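Local coordinates for threonine phosphate decarboxylase-like enzyme (Sulfurospirillum multivorans, PDB 6OUX), which decarboxylates L-serine O-phosphate to ethanolamine O-phosphate with pyridoxal phosphate as cofactor, supplying a building block for norcobamide biosynthesis, at residues 110-115 / 206-211; 114-119 / 132-137; 123-128 / 163-168; 225-230 / 255-260. One frame throughout, in Å; residues are numbered along the deposited sequence.

In the fold
Contacts 1, 3 and 4 each set a helix on the seven-stranded mixed sheet of the aminotransferase-like large domain; contact 2 joins a helix to a loop beside it. Contacts 1 and 2 share helix 108-116: contact 1 sets it in the core against strand 204-208, while contact 2, only partly buried, joins its C-terminal part to the loop 132-137. Contact 3, also buried, lies on the other face of the sheet, since A125 turns to helix 159-169 whereas V124 and L126 meet L116 and Y134 of contact 2. Contact 4 sets helix 227-232 over strand 254-257 and is only partly buried. Contacts 1 and 3 are mainly apolar, contact 2 adds a backbone carbonyl, and contact 4 combines an aromatic face with a water bridge.

Contact 1. Residues 110-115 / 206-211; sequences EIIQML and IIDESF
I112 and L115 of helix 108-116 pack on I206 and D208 of strand 204-208, a helix-on-sheet contact in the large domain of the aminotransferase-like fold. The two short axes run nearly antiparallel, at 167° and 10.5 Å. I206 is shared by both helix residues: its CG2 lies 4.0 Å from I112 CG1, while its CD1 meets L115 CD1, also at 4.0 Å, the latter two side chains running alongside in opposite senses. I112 then extends CD1 across D208, 3.9 Å from its CB. The aspartate ends the strand in an Asx turn. With CG anti to the backbone N (chi1 -178°), OD1 accepts S210 N at 2.9 Å from the anti side, 35° out of the carboxylate plane, and S210 OG at 2.5 Å on its syn lone pair. Replacing D208 by alanine is likely to leave S210 N and OG without this acceptor and the turn after the strand less firmly set. N181, a substrate-binding residue, is about 6 Å away between side chains, and D208 is consistent with the aspartate that meets the cofactor's pyridine nitrogen in this family. Apolar packing on the helix side thus backs a carboxylate whose OD1 takes two donors.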
loop_
_atom_site.group_PDB
_atom_site.type_symbol
_atom_site.label_atom_id
_atom_site.label_comp_id
_atom_site.label_asym_id
_atom_site.label_seq_id
_atom_site.Cartn_x
_atom_site.Cartn_y
_atom_site.Cartn_z
ATOM N N GLU A 110 -5.358 8.379 -3.103
ATOM C CA GLU A 110 -5.067 8.022 -1.711
ATOM C C GLU A 110 -4.394 9.184 -0.947
ATOM O O GLU A 110 -4.737 9.434 0.232
ATOM C CB GLU A 110 -4.226 6.754 -1.558
ATOM C CG GLU A 110 -4.780 5.446 -2.158
ATOM C CD GLU A 110 -4.856 5.407 -3.701
ATOM O OE1 GLU A 110 -4.232 6.204 -4.408
ATOM O OE2 GLU A 110 -5.574 4.540 -4.258
ATOM N N ILE A 111 -3.450 9.875 -1.589
ATOM C CA ILE A 111 -2.815 11.011 -0.954
ATOM C C ILE A 111 -3.824 12.139 -0.718
ATOM O O ILE A 111 -3.827 12.730 0.356
ATOM C CB ILE A 111 -1.574 11.465 -1.715
ATOM C CG1 ILE A 111 -0.494 10.361 -1.582
ATOM C CG2 ILE A 111 -1.062 12.806 -1.163
ATOM C CD1 ILE A 111 0.646 10.586 -2.621
ATOM N N ILE A 112 -4.699 12.425 -1.692
ATOM C CA ILE A 112 -5.678 13.498 -1.522
ATOM C C ILE A 112 -6.707 13.180 -0.443
ATOM O O ILE A 112 -7.107 14.041 0.306
ATOM C CB ILE A 112 -6.351 13.856 -2.864
ATOM C CG1 ILE A 112 -5.323 14.461 -3.825
ATOM C CG2 ILE A 112 -7.504 14.852 -2.669
ATOM C CD1 ILE A 112 -5.845 14.669 -5.238
ATOM N N GLN A 113 -7.078 11.922 -0.321
ATOM C CA GLN A 113 -7.947 11.491 0.747
ATOM C C GLN A 113 -7.320 11.682 2.109
ATOM O O GLN A 113 -8.047 12.143 3.011
ATOM C CB GLN A 113 -8.439 10.049 0.485
ATOM C CG GLN A 113 -9.348 10.066 -0.756
ATOM C CD GLN A 113 -9.719 8.716 -1.387
ATOM O OE1 GLN A 113 -10.651 8.652 -2.228
ATOM N NE2 GLN A 113 -9.014 7.654 -1.015
ATOM N N MET A 114 -6.038 11.351 2.276
ATOM C CA MET A 114 -5.251 11.683 3.517
ATOM C C MET A 114 -5.223 13.183 3.802
ATOM O O MET A 114 -5.523 13.600 4.912
ATOM C CB MET A 114 -3.850 11.083 3.460
ATOM C CG MET A 114 -2.824 11.522 4.537
ATOM S SD MET A 114 -1.086 11.094 4.178
ATOM C CE MET A 114 -0.691 12.508 3.145
ATOM N N LEU A 115 -4.971 14.010 2.776
ATOM C CA LEU A 115 -5.032 15.448 2.932
ATOM C C LEU A 115 -6.391 15.980 3.400
ATOM O O LEU A 115 -6.469 16.830 4.288
ATOM C CB LEU A 115 -4.619 16.139 1.614
ATOM C CG LEU A 115 -3.152 15.943 1.201
ATOM C CD1 LEU A 115 -2.914 16.529 -0.182
ATOM C CD2 LEU A 115 -2.232 16.583 2.227
ATOM N N ILE A 206 -4.592 22.152 -3.834
ATOM C CA ILE A 206 -4.144 20.822 -4.180
ATOM C C ILE A 206 -4.335 20.638 -5.643
ATOM O O ILE A 206 -5.443 20.845 -6.159
ATOM C CB ILE A 206 -4.960 19.729 -3.474
ATOM C CG1 ILE A 206 -4.676 19.785 -1.966
ATOM C CG2 ILE A 206 -4.614 18.375 -4.070
ATOM C CD1 ILE A 206 -5.741 19.124 -1.139
ATOM N N ILE A 207 -3.254 20.312 -6.341
ATOM C CA ILE A 207 -3.327 20.145 -7.794
ATOM C C ILE A 207 -2.876 18.743 -8.114
ATOM O O ILE A 207 -1.679 18.402 -7.947
ATOM C CB ILE A 207 -2.414 21.153 -8.550
ATOM C CG1 ILE A 207 -2.724 22.590 -8.135
ATOM C CG2 ILE A 207 -2.598 20.955 -10.034
ATOM C CD1 ILE A 207 -1.827 23.694 -8.690
ATOM N N ASP A 208 -3.810 17.948 -8.612
ATOM C CA ASP A 208 -3.550 16.594 -9.118
ATOM C C ASP A 208 -3.143 16.657 -10.602
ATOM O O ASP A 208 -3.997 16.854 -11.510
ATOM C CB ASP A 208 -4.742 15.675 -8.881
ATOM C CG ASP A 208 -4.502 14.256 -9.354
ATOM O OD1 ASP A 208 -3.429 13.892 -9.883
ATOM O OD2 ASP A 208 -5.456 13.477 -9.191
ATOM N N GLU A 209 -1.844 16.530 -10.841
ATOM C CA GLU A 209 -1.354 16.544 -12.216
ATOM C C GLU A 209 -1.045 15.156 -12.747
ATOM O O GLU A 209 -0.105 14.994 -13.555
ATOM C CB GLU A 209 -0.090 17.429 -12.307
ATOM C CG GLU A 209 1.071 16.920 -11.458
ATOM C CD GLU A 209 2.398 17.515 -11.862
ATOM O OE1 GLU A 209 2.396 18.496 -12.699
ATOM O OE2 GLU A 209 3.428 17.044 -11.297
ATOM N N SER A 210 -1.795 14.186 -12.315
ATOM C CA SER A 210 -1.524 12.769 -12.657
ATOM C C SER A 210 -1.488 12.500 -14.173
ATOM O O SER A 210 -0.837 11.541 -14.646
ATOM C CB SER A 210 -2.541 11.826 -11.967
ATOM O OG SER A 210 -2.323 11.707 -10.558
ATOM N N PHE A 211 -2.244 13.286 -14.933
ATOM C CA PHE A 211 -2.244 13.158 -16.420
ATOM C C PHE A 211 -1.414 14.142 -17.222
ATOM O O PHE A 211 -1.562 14.214 -18.469
ATOM C CB PHE A 211 -3.724 13.171 -16.892
ATOM C CG PHE A 211 -4.544 12.152 -16.168
ATOM C CD1 PHE A 211 -4.288 10.818 -16.356
ATOM C CD2 PHE A 211 -5.469 12.514 -15.211
ATOM C CE1 PHE A 211 -4.993 9.852 -15.673
ATOM C CE2 PHE A 211 -6.137 11.553 -14.490
ATOM C CZ PHE A 211 -5.916 10.225 -14.736
#

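Contact 2. Residues 114-119 / 132-137; sequences MLLQQE and SSYYEF
The Y134 ring has S132 CB over one face, 3.7 Å above the plane and displaced from the ring centre, while L116 CD1 comes up to it obliquely from helix 108-116. The closest approach of L116 is to the stem of the tyrosine, CD1 to Y134 CB at 3.8 Å. L116 has CG anti to its carbonyl carbon (chi1 -68°), and the branch reaches across to the loop that connects strands 123-128 and 143-148. I112 of the same helix and L126 of strand 123-128 also pack on Y134, which wedges it between helix and sheet. Its side chain is about 5 Å from that of the substrate-binding N181, so the loop borders the active site. Farther out the chemistry changes. The carbonyl oxygen of F137 sits 3.5 Å from Q117 CA, a weak CA-H...O contact, bent to 120° at the hydrogen. Q117 and F137 are also the residues whose backbones come nearest, CA to CA 5.8 Å. No hydrogen bond crosses between the segments: the loop is held to the helix by a buried leucine-tyrosine contact inside and, toward the exposed Q117, by carbon-to-carbonyl packing that gives little directional hold.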
loop_
_atom_site.group_PDB
_atom_site.type_symbol
_atom_site.label_atom_id
_atom_site.label_comp_id
_atom_site.label_asym_id
_atom_site.label_seq_id
_atom_site.Cartn_x
_atom_site.Cartn_y
_atom_site.Cartn_z
ATOM N N MET A 114 -6.038 11.351 2.276
ATOM C CA MET A 114 -5.251 11.683 3.517
ATOM C C MET A 114 -5.223 13.183 3.802
ATOM O O MET A 114 -5.523 13.600 4.912
ATOM C CB MET A 114 -3.850 11.083 3.460
ATOM C CG MET A 114 -2.824 11.522 4.537
ATOM S SD MET A 114 -1.086 11.094 4.178
ATOM C CE MET A 114 -0.691 12.508 3.145
ATOM N N LEU A 115 -4.971 14.010 2.776
ATOM C CA LEU A 115 -5.032 15.448 2.932
ATOM C C LEU A 115 -6.391 15.980 3.400
ATOM O O LEU A 115 -6.469 16.830 4.288
ATOM C CB LEU A 115 -4.619 16.139 1.614
ATOM C CG LEU A 115 -3.152 15.943 1.201
ATOM C CD1 LEU A 115 -2.914 16.529 -0.182
ATOM C CD2 LEU A 115 -2.232 16.583 2.227
ATOM N N LEU A 116 -7.457 15.485 2.799
ATOM C CA LEU A 116 -8.771 16.029 3.072
ATOM C C LEU A 116 -9.325 15.557 4.420
ATOM O O LEU A 116 -10.237 16.202 4.965
ATOM C CB LEU A 116 -9.725 15.683 1.936
ATOM C CG LEU A 116 -9.476 16.332 0.571
ATOM C CD1 LEU A 116 -10.592 15.921 -0.384
ATOM C CD2 LEU A 116 -9.400 17.836 0.550
ATOM N N GLN A 117 -8.790 14.473 4.967
ATOM C CA GLN A 117 -9.209 13.989 6.278
ATOM C C GLN A 117 -8.605 14.783 7.465
ATOM O O GLN A 117 -8.884 14.512 8.625
ATOM C CB GLN A 117 -8.765 12.530 6.466
ATOM C CG GLN A 117 -9.594 11.484 5.771
ATOM C CD GLN A 117 -8.933 10.089 5.869
ATOM O OE1 GLN A 117 -7.706 9.956 5.846
ATOM N NE2 GLN A 117 -9.753 9.057 5.999
ATOM N N GLN A 118 -7.712 15.698 7.203
ATOM C CA GLN A 118 -7.023 16.349 8.306
ATOM C C GLN A 118 -8.029 17.313 8.936
ATOM O O GLN A 118 -8.962 17.798 8.257
ATOM C CB GLN A 118 -5.753 17.068 7.819
ATOM C CG GLN A 118 -4.787 16.189 7.013
ATOM C CD GLN A 118 -4.195 15.013 7.806
ATOM O OE1 GLN A 118 -4.593 13.812 7.666
ATOM N NE2 GLN A 118 -3.227 15.344 8.628
ATOM N N GLU A 119 -7.860 17.604 10.228
ATOM C CA GLU A 119 -8.855 18.448 10.912
ATOM C C GLU A 119 -8.870 19.922 10.494
ATOM O O GLU A 119 -9.900 20.580 10.573
ATOM C CB GLU A 119 -8.811 18.263 12.435
ATOM C CG GLU A 119 -7.571 18.772 13.144
ATOM C CD GLU A 119 -7.592 18.419 14.633
ATOM O OE1 GLU A 119 -8.653 17.940 15.130
ATOM O OE2 GLU A 119 -6.545 18.614 15.301
ATOM N N SER A 132 -13.193 10.854 -9.518
ATOM C CA SER A 132 -13.132 10.445 -8.110
ATOM C C SER A 132 -14.041 11.264 -7.211
ATOM O O SER A 132 -14.176 12.453 -7.393
ATOM C CB SER A 132 -11.724 10.618 -7.598
ATOM O OG SER A 132 -10.838 9.975 -8.453
ATOM N N SER A 133 -14.720 10.616 -6.274
ATOM C CA SER A 133 -15.502 11.331 -5.284
ATOM C C SER A 133 -14.526 11.622 -4.177
ATOM O O SER A 133 -13.705 10.771 -3.806
ATOM C CB SER A 133 -16.682 10.514 -4.726
ATOM O OG SER A 133 -17.890 11.113 -5.153
ATOM N N TYR A 134 -14.576 12.839 -3.685
ATOM C CA TYR A 134 -13.698 13.206 -2.599
ATOM C C TYR A 134 -14.563 13.509 -1.343
ATOM O O TYR A 134 -14.026 13.481 -0.237
ATOM C CB TYR A 134 -12.792 14.395 -3.016
ATOM C CG TYR A 134 -11.908 14.210 -4.298
ATOM C CD1 TYR A 134 -10.679 13.568 -4.249
ATOM C CD2 TYR A 134 -12.336 14.699 -5.544
ATOM C CE1 TYR A 134 -9.876 13.418 -5.382
ATOM C CE2 TYR A 134 -11.554 14.550 -6.703
ATOM C CZ TYR A 134 -10.324 13.902 -6.616
ATOM O OH TYR A 134 -9.533 13.717 -7.755
ATOM N N TYR A 135 -15.867 13.793 -1.505
ATOM C CA TYR A 135 -16.740 14.141 -0.381
ATOM C C TYR A 135 -16.751 13.067 0.720
ATOM O O TYR A 135 -16.974 13.419 1.844
ATOM C CB TYR A 135 -18.197 14.505 -0.799
ATOM C CG TYR A 135 -19.022 13.278 -1.050
ATOM C CD1 TYR A 135 -18.935 12.608 -2.282
ATOM C CD2 TYR A 135 -19.837 12.747 -0.071
ATOM C CE1 TYR A 135 -19.653 11.441 -2.530
ATOM C CE2 TYR A 135 -20.565 11.574 -0.309
ATOM C CZ TYR A 135 -20.454 10.923 -1.539
ATOM O OH TYR A 135 -21.129 9.762 -1.815
ATOM N N GLU A 136 -16.515 11.779 0.424
ATOM C CA GLU A 136 -16.542 10.764 1.499
ATOM C C GLU A 136 -15.319 10.843 2.376
ATOM O O GLU A 136 -15.275 10.219 3.415
ATOM C CB GLU A 136 -16.650 9.301 1.020
ATOM C CG GLU A 136 -17.606 9.014 -0.114
ATOM C CD GLU A 136 -16.855 8.944 -1.405
ATOM O OE1 GLU A 136 -16.127 9.936 -1.667
ATOM O OE2 GLU A 136 -16.929 7.900 -2.097
ATOM N N PHE A 137 -14.319 11.625 1.994
ATOM C CA PHE A 137 -13.107 11.593 2.791
ATOM C C PHE A 137 -12.897 12.773 3.731
ATOM O O PHE A 137 -12.007 12.734 4.584
ATOM C CB PHE A 137 -11.978 11.263 1.842
ATOM C CG PHE A 137 -12.151 9.897 1.235
ATOM C CD1 PHE A 137 -11.764 8.753 1.952
ATOM C CD2 PHE A 137 -12.785 9.739 0.007
ATOM C CE1 PHE A 137 -11.946 7.487 1.424
ATOM C CE2 PHE A 137 -12.973 8.466 -0.525
ATOM C CZ PHE A 137 -12.547 7.340 0.184
#

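Contact 3. Residues 123-128 / 163-168; sequences KVALMI and CQFIEN
A125, on strand 123-128, and I166, on helix 159-169, bring the two backbones nearest, 7.4 Å from CA to CA. So short a spacing suits the small side chain on the strand: A125 CB points at the helix and is met by I166 CD1 at 3.5 Å, closer than carbon atoms usually pack. The bond from CA to CB of I166 does not itself aim at the strand; CG1 stands beside the backbone N, and a second bend at chi2 (-54°) swings the terminal methyl inward until it rests on the alanine. F165 supplies the other partner. Its CE2 lies 4.3 Å from A125 CB, the methyl approaching the ring obliquely, and the same ring meets that of F147 on strand 143-148. This is the inside of a beta-alpha-beta crossover. Strands 143-148 and 173-177 are parallel and flank strand 123-128 in the sheet, so helix 159-169, which connects them, passes over the strand in between. A125 is backbone-bonded to T173 and V175, and V124 to E143 and V145, so the covered strand is tied to both arms of the crossover. I166 also rests on V174, which carries its packing from A125 onto the neighbouring strand.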
loop_
_atom_site.group_PDB
_atom_site.type_symbol
_atom_site.label_atom_id
_atom_site.label_comp_id
_atom_site.label_asym_id
_atom_site.label_seq_id
_atom_site.Cartn_x
_atom_site.Cartn_y
_atom_site.Cartn_z
ATOM N N LYS A 123 -13.726 23.513 5.002
ATOM C CA LYS A 123 -14.550 23.775 3.833
ATOM C C LYS A 123 -13.659 23.522 2.652
ATOM O O LYS A 123 -12.589 24.086 2.594
ATOM C CB LYS A 123 -15.052 25.171 3.830
ATOM C CG LYS A 123 -15.991 25.534 2.747
ATOM C CD LYS A 123 -16.649 26.889 3.067
ATOM C CE LYS A 123 -17.782 27.146 2.113
ATOM N NZ LYS A 123 -18.394 28.493 2.269
ATOM N N VAL A 124 -14.138 22.709 1.707
ATOM C CA VAL A 124 -13.372 22.347 0.481
ATOM C C VAL A 124 -14.213 22.611 -0.781
ATOM O O VAL A 124 -15.446 22.388 -0.781
ATOM C CB VAL A 124 -12.907 20.892 0.565
ATOM C CG1 VAL A 124 -14.073 19.957 0.693
ATOM C CG2 VAL A 124 -11.963 20.538 -0.610
ATOM N N ALA A 125 -13.579 23.213 -1.771
ATOM C CA ALA A 125 -14.183 23.457 -3.083
ATOM C C ALA A 125 -13.658 22.403 -4.070
ATOM O O ALA A 125 -12.423 22.258 -4.252
ATOM C CB ALA A 125 -13.919 24.851 -3.591
ATOM N N LEU A 126 -14.605 21.655 -4.631
ATOM C CA LEU A 126 -14.345 20.663 -5.710
ATOM C C LEU A 126 -15.034 21.091 -6.980
ATOM O O LEU A 126 -16.039 21.828 -6.953
ATOM C CB LEU A 126 -14.877 19.298 -5.330
ATOM C CG LEU A 126 -14.493 18.719 -3.971
ATOM C CD1 LEU A 126 -15.210 17.371 -3.798
ATOM C CD2 LEU A 126 -12.996 18.517 -3.927
ATOM N N MET A 127 -14.522 20.628 -8.120
ATOM C CA MET A 127 -15.239 20.842 -9.381
ATOM C C MET A 127 -16.114 19.635 -9.668
ATOM O O MET A 127 -15.848 18.528 -9.206
ATOM C CB MET A 127 -14.263 21.082 -10.534
ATOM C CG MET A 127 -13.421 22.370 -10.448
ATOM S SD MET A 127 -12.207 22.259 -11.809
ATOM C CE MET A 127 -11.145 20.812 -11.384
ATOM N N ILE A 128 -17.097 19.845 -10.512
ATOM C CA ILE A 128 -17.972 18.794 -10.980
ATOM C C ILE A 128 -18.163 18.986 -12.499
ATOM O O ILE A 128 -18.408 20.105 -12.967
ATOM C CB ILE A 128 -19.312 18.903 -10.193
ATOM C CG1 ILE A 128 -20.304 17.852 -10.592
ATOM C CG2 ILE A 128 -19.995 20.231 -10.481
ATOM C CD1 ILE A 128 -21.619 17.984 -9.842
ATOM N N CYS A 163 -12.309 31.667 -9.793
ATOM C CA CYS A 163 -11.707 32.510 -8.783
ATOM C C CYS A 163 -12.747 33.322 -8.000
ATOM O O CYS A 163 -12.656 33.431 -6.796
ATOM C CB CYS A 163 -10.710 33.446 -9.417
ATOM S SG CYS A 163 -9.193 32.588 -9.828
ATOM N N GLN A 164 -13.722 33.892 -8.699
ATOM C CA GLN A 164 -14.759 34.636 -8.028
ATOM C C GLN A 164 -15.604 33.733 -7.080
ATOM O O GLN A 164 -15.965 34.123 -5.976
ATOM C CB GLN A 164 -15.654 35.295 -9.065
ATOM C CG GLN A 164 -16.671 36.199 -8.438
ATOM C CD GLN A 164 -15.999 37.297 -7.610
ATOM O OE1 GLN A 164 -16.115 37.333 -6.376
ATOM N NE2 GLN A 164 -15.249 38.135 -8.263
ATOM N N PHE A 165 -15.891 32.521 -7.545
ATOM C CA PHE A 165 -16.537 31.510 -6.767
ATOM C C PHE A 165 -15.727 31.202 -5.482
ATOM O O PHE A 165 -16.305 31.141 -4.377
ATOM C CB PHE A 165 -16.718 30.241 -7.604
ATOM C CG PHE A 165 -17.261 29.092 -6.839
ATOM C CD1 PHE A 165 -18.600 29.076 -6.463
ATOM C CD2 PHE A 165 -16.449 28.046 -6.462
ATOM C CE1 PHE A 165 -19.113 28.018 -5.715
ATOM C CE2 PHE A 165 -16.945 26.973 -5.732
ATOM C CZ PHE A 165 -18.281 26.957 -5.360
ATOM N N ILE A 166 -14.422 30.976 -5.647
ATOM C CA ILE A 166 -13.543 30.736 -4.497
ATOM C C ILE A 166 -13.499 31.987 -3.541
ATOM O O ILE A 166 -13.516 31.855 -2.310
ATOM C CB ILE A 166 -12.109 30.287 -4.931
ATOM C CG1 ILE A 166 -12.153 28.974 -5.728
ATOM C CG2 ILE A 166 -11.207 30.104 -3.695
ATOM C CD1 ILE A 166 -12.869 27.845 -5.042
ATOM N N GLU A 167 -13.450 33.166 -4.099
ATOM C CA GLU A 167 -13.477 34.381 -3.260
ATOM C C GLU A 167 -14.783 34.458 -2.461
ATOM O O GLU A 167 -14.768 34.673 -1.240
ATOM C CB GLU A 167 -13.274 35.614 -4.129
ATOM C CG GLU A 167 -11.830 35.818 -4.531
ATOM C CD GLU A 167 -11.678 36.768 -5.710
ATOM O OE1 GLU A 167 -12.719 37.152 -6.309
ATOM O OE2 GLU A 167 -10.515 37.098 -6.072
ATOM N N ASN A 168 -15.908 34.230 -3.127
ATOM C CA ASN A 168 -17.206 34.187 -2.432
ATOM C C ASN A 168 -17.305 33.125 -1.334
ATOM O O ASN A 168 -17.787 33.371 -0.221
ATOM C CB ASN A 168 -18.303 33.911 -3.454
ATOM C CG ASN A 168 -18.468 35.037 -4.438
ATOM O OD1 ASN A 168 -17.862 36.101 -4.316
ATOM N ND2 ASN A 168 -19.295 34.816 -5.408
#

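Contact 4. Residues 225-230 / 255-260; sequences SSTVLF and YALMDS
F230 on the short helix 227-232 lies on L257 of strand 254-257, an antiparallel strand of the seven-stranded sheet of this aminotransferase-like fold; the helix itself links the adjacent parallel strands 204-208 and 236-241. The chief interaction is CH-pi: L257 CB stands 3.5 Å from the centroid of the F230 ring and only 6° off its normal, thus squarely over the face. The ring gets there because CG is anti to the backbone N (chi1 179°), which throws it from the helix toward the strand. Backbone packing adds to this, F230 CE1 reaching to 3.4 Å from L257 C, while M258 N approaches the ring obliquely. With alanine in place of F230, L257 CB and this piece of strand backbone would probably lose their cover, opening a gap between helix and sheet. L257 CD1 also packs against the T227 hydroxyl, 3.9 Å from OG1, the two side chains crossing at about a right angle. Polar interactions gather at the start of the helix. S225 OG closes an ST turn by accepting T227 N at 3.1 Å with an almost straight angle of 170°. Y255, farther back on the strand, joins through solvent rather than directly: a single water lies 2.5 Å from Y255 OH and 3.3 Å from T227 OG1.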
loop_
_atom_site.group_PDB
_atom_site.type_symbol
_atom_site.label_atom_id
_atom_site.label_comp_id
_atom_site.label_asym_id
_atom_site.label_seq_id
_atom_site.Cartn_x
_atom_site.Cartn_y
_atom_site.Cartn_z
ATOM N N SER A 225 5.290 20.122 -16.433
ATOM C CA SER A 225 5.420 19.788 -15.035
ATOM C C SER A 225 4.856 20.925 -14.193
ATOM O O SER A 225 5.175 22.048 -14.469
ATOM C CB SER A 225 6.882 19.677 -14.665
ATOM O OG SER A 225 6.902 19.450 -13.274
ATOM N N SER A 226 4.080 20.616 -13.171
ATOM C CA SER A 226 3.522 21.628 -12.220
ATOM C C SER A 226 4.533 21.922 -11.007
ATOM O O SER A 226 4.190 22.661 -10.053
ATOM C CB SER A 226 2.160 21.137 -11.662
ATOM O OG SER A 226 1.224 20.713 -12.625
ATOM N N THR A 227 5.775 21.371 -11.056
ATOM C CA THR A 227 6.782 21.721 -10.001
ATOM C C THR A 227 7.083 23.231 -9.931
ATOM O O THR A 227 7.293 23.751 -8.816
ATOM C CB THR A 227 8.087 20.922 -10.210
ATOM O OG1 THR A 227 7.792 19.533 -10.185
ATOM C CG2 THR A 227 9.168 21.152 -9.135
ATOM N N VAL A 228 7.125 23.907 -11.088
ATOM C CA VAL A 228 7.218 25.373 -11.170
ATOM C C VAL A 228 6.186 26.057 -10.279
ATOM O O VAL A 228 6.492 27.009 -9.575
ATOM C CB VAL A 228 7.056 26.033 -12.578
ATOM C CG1 VAL A 228 8.247 25.823 -13.445
ATOM C CG2 VAL A 228 5.832 25.603 -13.344
ATOM N N LEU A 229 4.980 25.530 -10.265
ATOM C CA LEU A 229 3.914 26.068 -9.398
ATOM C C LEU A 229 4.142 25.821 -7.922
ATOM O O LEU A 229 3.944 26.740 -7.069
ATOM C CB LEU A 229 2.556 25.544 -9.820
ATOM C CG LEU A 229 2.252 25.640 -11.287
ATOM C CD1 LEU A 229 0.871 24.964 -11.520
ATOM C CD2 LEU A 229 2.269 27.066 -11.842
ATOM N N PHE A 230 4.597 24.620 -7.596
ATOM C CA PHE A 230 5.011 24.318 -6.242
ATOM C C PHE A 230 6.104 25.267 -5.777
ATOM O O PHE A 230 6.024 25.821 -4.654
ATOM C CB PHE A 230 5.517 22.867 -6.134
ATOM C CG PHE A 230 5.995 22.503 -4.737
ATOM C CD1 PHE A 230 5.106 22.444 -3.736
ATOM C CD2 PHE A 230 7.328 22.252 -4.469
ATOM C CE1 PHE A 230 5.488 22.083 -2.465
ATOM C CE2 PHE A 230 7.747 21.913 -3.204
ATOM C CZ PHE A 230 6.832 21.839 -2.199
ATOM N N TYR A 255 3.175 10.434 -5.661
ATOM C CA TYR A 255 3.865 11.343 -4.725
ATOM C C TYR A 255 3.108 12.664 -4.596
ATOM O O TYR A 255 2.187 12.953 -5.366
ATOM C CB TYR A 255 5.334 11.558 -5.114
ATOM C CG TYR A 255 5.535 12.455 -6.363
ATOM C CD1 TYR A 255 5.496 11.937 -7.632
ATOM C CD2 TYR A 255 5.734 13.794 -6.236
ATOM C CE1 TYR A 255 5.694 12.740 -8.760
ATOM C CE2 TYR A 255 5.902 14.614 -7.347
ATOM C CZ TYR A 255 5.859 14.082 -8.587
ATOM O OH TYR A 255 6.010 14.895 -9.633
ATOM N N ALA A 256 3.466 13.417 -3.580
ATOM C CA ALA A 256 3.030 14.798 -3.389
ATOM C C ALA A 256 4.206 15.670 -3.022
ATOM O O ALA A 256 5.155 15.201 -2.359
ATOM C CB ALA A 256 1.994 14.896 -2.300
ATOM N N LEU A 257 4.128 16.935 -3.424
ATOM C CA LEU A 257 5.053 18.016 -2.992
ATOM C C LEU A 257 4.234 18.930 -2.065
ATOM O O LEU A 257 3.158 19.414 -2.437
ATOM C CB LEU A 257 5.544 18.819 -4.185
ATOM C CG LEU A 257 6.174 18.017 -5.340
ATOM C CD1 LEU A 257 6.657 18.924 -6.461
ATOM C CD2 LEU A 257 7.315 17.126 -4.910
ATOM N N MET A 258 4.720 19.107 -0.855
ATOM C CA MET A 258 4.008 19.864 0.138
ATOM C C MET A 258 4.957 20.389 1.201
ATOM O O MET A 258 6.155 20.122 1.191
ATOM C CB MET A 258 2.848 19.045 0.741
ATOM C CG MET A 258 3.206 17.778 1.494
ATOM S SD MET A 258 1.757 16.827 2.168
ATOM C CE MET A 258 1.638 15.617 1.125
ATOM N N ASP A 259 4.394 21.157 2.108
ATOM C CA ASP A 259 5.152 21.776 3.204
ATOM C C ASP A 259 5.945 20.706 3.970
ATOM O O ASP A 259 5.382 19.699 4.345
ATOM C CB ASP A 259 4.145 22.488 4.137
ATOM C CG ASP A 259 4.820 23.114 5.307
ATOM O OD1 ASP A 259 5.456 24.205 5.134
ATOM O OD2 ASP A 259 4.809 22.481 6.374
ATOM N N SER A 260 7.246 20.900 4.163
ATOM C CA SER A 260 8.071 19.876 4.796
ATOM C C SER A 260 7.747 19.659 6.262
ATOM O O SER A 260 7.852 18.509 6.766
ATOM C CB SER A 260 9.573 20.142 4.598
ATOM O OG SER A 260 9.899 21.374 5.159
HETATM O O HOH W 1 5.419 17.361 -9.654
#